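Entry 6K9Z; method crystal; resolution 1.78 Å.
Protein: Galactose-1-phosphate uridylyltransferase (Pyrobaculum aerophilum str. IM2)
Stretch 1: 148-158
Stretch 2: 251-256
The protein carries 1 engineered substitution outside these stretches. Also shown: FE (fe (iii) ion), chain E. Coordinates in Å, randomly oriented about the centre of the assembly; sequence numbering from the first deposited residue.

Stretch 1 (148-158) VVPPRVRAELQ
Stretch 2, residues 251-256: LHQAPL

Residues 148-158 open as an extended segment, with phi/psi of -133/157° at Val148, -85/128° at Val149 and -53/133° at Pro150, then coil into a helix from Pro151 that runs on beyond Gln158. Pro150 occupies the N-cap position, and its carbonyl starts the i to i+4 ladder: Arg154 N to Pro150 O is 2.9 Å, Ala155 N to Pro151 O 3.0 Å, Glu156 N to Arg152 O 3.1 Å, Leu157 N to Val153 O 2.8 Å and Gln158 N to Arg154 O 2.9 Å. Helical phi/psi values stay near -64/-43°. Arg154 (chi1 to chi3 t, t, m) reaches back along its own stretch, NH1 making a weak hydrogen bond to Val149 O at 2.7 Å with an angle of 120°.

Residues 251-256 begin as the end of a strand, Leu251 at -95/115° and His252 at -96/110°, and continue as extended loop: Gln253 -135/174°, Ala254 -59/155°, Pro255 -61/161°, Leu256 -76/153°. This chain lies beside the helix with CA-CA separations of 6.4 Å for Val153-His252, 7.7 Å for Leu157-Ala254 and 6.7 Å for Val149-Pro255. No hydrogen bond crosses between the stretches; iron coordination and apolar packing join them, burying 332 Å² in total.

The Fe(III) ion is the polar link. Glu156 (chi1 -61°, chi2 -161°, chi3 -7°) chelates it through both carboxylate oxygens, OE1 to FE at 2.2 Å and OE2 to FE at 2.3 Å, while His252 (chi1 -77°, chi2 -179°) supplies ND1 to FE at 2.2 Å. Water 1 lies 2.2 Å from FE, and two atoms from elsewhere in the structure also bind the metal. The 3.2 Å between Glu156 OE2 and His252 ND1 therefore reflects two ligands sharing one ion. Apolar atoms also approach the imidazole obliquely: Val153 CG2 lies 3.6 Å from His252 CD2, and Arg152 CD 4.0 Å from His252 CE1, the arginine being t, t, m through chi3.

Val153 (chi1 t) also sets CG1 3.6 Å from Gln253 O, a contact with backbone, since the Gln253 side chain (chi1 p, chi2 t) starts away from the helix. Ala254 likewise directs CB away. Pro255, its ring C-gamma exo, turns back toward the first stretch and meets two hydrophobic side chains: Leu157 (chi1 m, chi2 t) brings CD1 to 3.6 Å from Pro255 CG, and Val149 (chi1 t) places CG2 4.1 Å from Pro255 CG.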

# COMPACT_ATOMS: atom_id res chain seq x y z
N VAL A 148 10.63 -12.08 -10.69
CA VAL A 148 10.55 -10.62 -10.94
C VAL A 148 11.10 -9.94 -9.70
O VAL A 148 11.07 -10.54 -8.59
CB VAL A 148 9.11 -10.14 -11.23
CG1 VAL A 148 8.60 -10.58 -12.58
CG2 VAL A 148 8.18 -10.56 -10.14
N VAL A 149 11.56 -8.73 -9.87
CA VAL A 149 11.96 -7.87 -8.73
C VAL A 149 10.70 -7.18 -8.22
O VAL A 149 9.92 -6.60 -8.99
CB VAL A 149 13.02 -6.85 -9.13
CG1 VAL A 149 13.35 -5.91 -7.99
CG2 VAL A 149 14.26 -7.54 -9.66
N PRO A 150 10.43 -7.25 -6.93
CA PRO A 150 9.27 -6.52 -6.40
C PRO A 150 9.27 -5.03 -6.76
O PRO A 150 10.32 -4.37 -6.66
CB PRO A 150 9.45 -6.70 -4.91
CG PRO A 150 10.18 -8.02 -4.75
CD PRO A 150 11.16 -8.03 -5.92
N PRO A 151 8.13 -4.46 -7.24
CA PRO A 151 8.13 -3.09 -7.74
C PRO A 151 8.70 -2.04 -6.78
O PRO A 151 9.41 -1.15 -7.25
CB PRO A 151 6.66 -2.82 -8.11
CG PRO A 151 6.19 -4.20 -8.54
CD PRO A 151 6.86 -5.15 -7.55
N ARG A 152 8.44 -2.17 -5.47
CA ARG A 152 8.93 -1.13 -4.53
C ARG A 152 10.46 -1.18 -4.47
O ARG A 152 11.10 -0.15 -4.48
CB ARG A 152 8.32 -1.32 -3.14
CG ARG A 152 8.88 -0.35 -2.10
CD ARG A 152 8.18 -0.27 -0.74
NE ARG A 152 6.90 0.29 -1.03
CZ ARG A 152 6.67 1.57 -1.19
NH1 ARG A 152 7.60 2.45 -0.96
NH2 ARG A 152 5.45 1.96 -1.52
N VAL A 153 11.01 -2.40 -4.53
CA VAL A 153 12.48 -2.57 -4.51
C VAL A 153 13.05 -2.13 -5.85
O VAL A 153 14.08 -1.45 -5.82
CB VAL A 153 12.91 -4.00 -4.11
CG1 VAL A 153 14.44 -4.15 -4.20
CG2 VAL A 153 12.36 -4.33 -2.71
N ARG A 154 12.37 -2.40 -6.97
CA ARG A 154 12.83 -1.92 -8.29
C ARG A 154 12.95 -0.39 -8.23
O ARG A 154 13.93 0.13 -8.78
CB ARG A 154 11.88 -2.30 -9.42
CG ARG A 154 12.35 -1.87 -10.81
CD ARG A 154 11.45 -2.40 -11.92
NE ARG A 154 11.59 -3.85 -12.28
CZ ARG A 154 10.81 -4.89 -11.82
NH1 ARG A 154 9.86 -4.70 -10.91
NH2 ARG A 154 11.01 -6.13 -12.29
N ALA A 155 11.94 0.32 -7.73
CA ALA A 155 11.96 1.81 -7.67
C ALA A 155 13.20 2.22 -6.84
O ALA A 155 13.96 3.12 -7.27
CB ALA A 155 10.68 2.32 -7.07
N GLU A 156 13.45 1.53 -5.72
CA GLU A 156 14.57 1.92 -4.82
C GLU A 156 15.90 1.66 -5.55
O GLU A 156 16.83 2.50 -5.43
CB GLU A 156 14.54 1.16 -3.50
CG GLU A 156 13.31 1.35 -2.61
CD GLU A 156 13.48 0.98 -1.15
OE1 GLU A 156 14.58 0.43 -0.78
OE2 GLU A 156 12.55 1.25 -0.35
N LEU A 157 15.99 0.56 -6.28
CA LEU A 157 17.23 0.17 -7.00
C LEU A 157 17.51 1.23 -8.06
O LEU A 157 18.67 1.67 -8.23
CB LEU A 157 17.03 -1.20 -7.61
CG LEU A 157 17.16 -2.39 -6.65
CD1 LEU A 157 16.55 -3.60 -7.27
CD2 LEU A 157 18.61 -2.66 -6.23
N GLN A 158 16.47 1.63 -8.80
CA GLN A 158 16.66 2.59 -9.89
C GLN A 158 17.12 3.92 -9.28
O GLN A 158 18.08 4.51 -9.79
CB GLN A 158 15.41 2.68 -10.77
CG GLN A 158 15.60 3.64 -11.93
CD GLN A 158 16.65 3.12 -12.90
OE1 GLN A 158 16.80 1.91 -13.09
NE2 GLN A 158 17.37 4.03 -13.55
N LEU A 251 12.59 -7.17 4.26
CA LEU A 251 14.02 -7.06 3.90
C LEU A 251 14.13 -6.52 2.47
O LEU A 251 13.72 -7.21 1.54
CB LEU A 251 14.68 -8.43 3.99
CG LEU A 251 16.13 -8.48 3.49
CD1 LEU A 251 16.95 -7.40 4.20
CD2 LEU A 251 16.72 -9.87 3.73
N HIS A 252 14.69 -5.34 2.32
CA HIS A 252 15.00 -4.71 1.02
C HIS A 252 16.47 -5.04 0.76
O HIS A 252 17.32 -4.51 1.48
CB HIS A 252 14.74 -3.21 1.11
CG HIS A 252 13.30 -2.88 1.04
ND1 HIS A 252 12.85 -1.57 1.09
CD2 HIS A 252 12.23 -3.67 0.83
CE1 HIS A 252 11.53 -1.58 0.95
NE2 HIS A 252 11.09 -2.84 0.80
N GLN A 253 16.72 -5.90 -0.23
CA GLN A 253 18.11 -6.24 -0.62
C GLN A 253 18.22 -6.20 -2.14
O GLN A 253 17.23 -6.06 -2.86
CB GLN A 253 18.51 -7.56 0.01
CG GLN A 253 17.76 -8.76 -0.52
CD GLN A 253 18.32 -10.06 0.01
OE1 GLN A 253 19.53 -10.20 0.15
NE2 GLN A 253 17.47 -11.04 0.28
N ALA A 254 19.42 -6.36 -2.63
CA ALA A 254 19.64 -6.52 -4.07
C ALA A 254 18.90 -7.73 -4.62
O ALA A 254 18.69 -8.78 -3.99
CB ALA A 254 21.11 -6.66 -4.35
N PRO A 255 18.62 -7.66 -5.94
CA PRO A 255 18.20 -8.86 -6.64
C PRO A 255 19.29 -9.93 -6.57
O PRO A 255 20.47 -9.59 -6.40
CB PRO A 255 17.95 -8.43 -8.07
CG PRO A 255 17.91 -6.90 -7.98
CD PRO A 255 18.85 -6.51 -6.84
N LEU A 256 18.88 -11.18 -6.80
CA LEU A 256 19.84 -12.30 -6.94
C LEU A 256 20.49 -12.19 -8.30
O LEU A 256 19.87 -11.74 -9.27
CB LEU A 256 19.09 -13.61 -6.76
CG LEU A 256 18.29 -13.70 -5.47
CD1 LEU A 256 17.77 -15.10 -5.28
CD2 LEU A 256 19.10 -13.26 -4.26
FE FE E . 13.82 0.44 1.33
O HOH W 1 14.30 2.61 1.53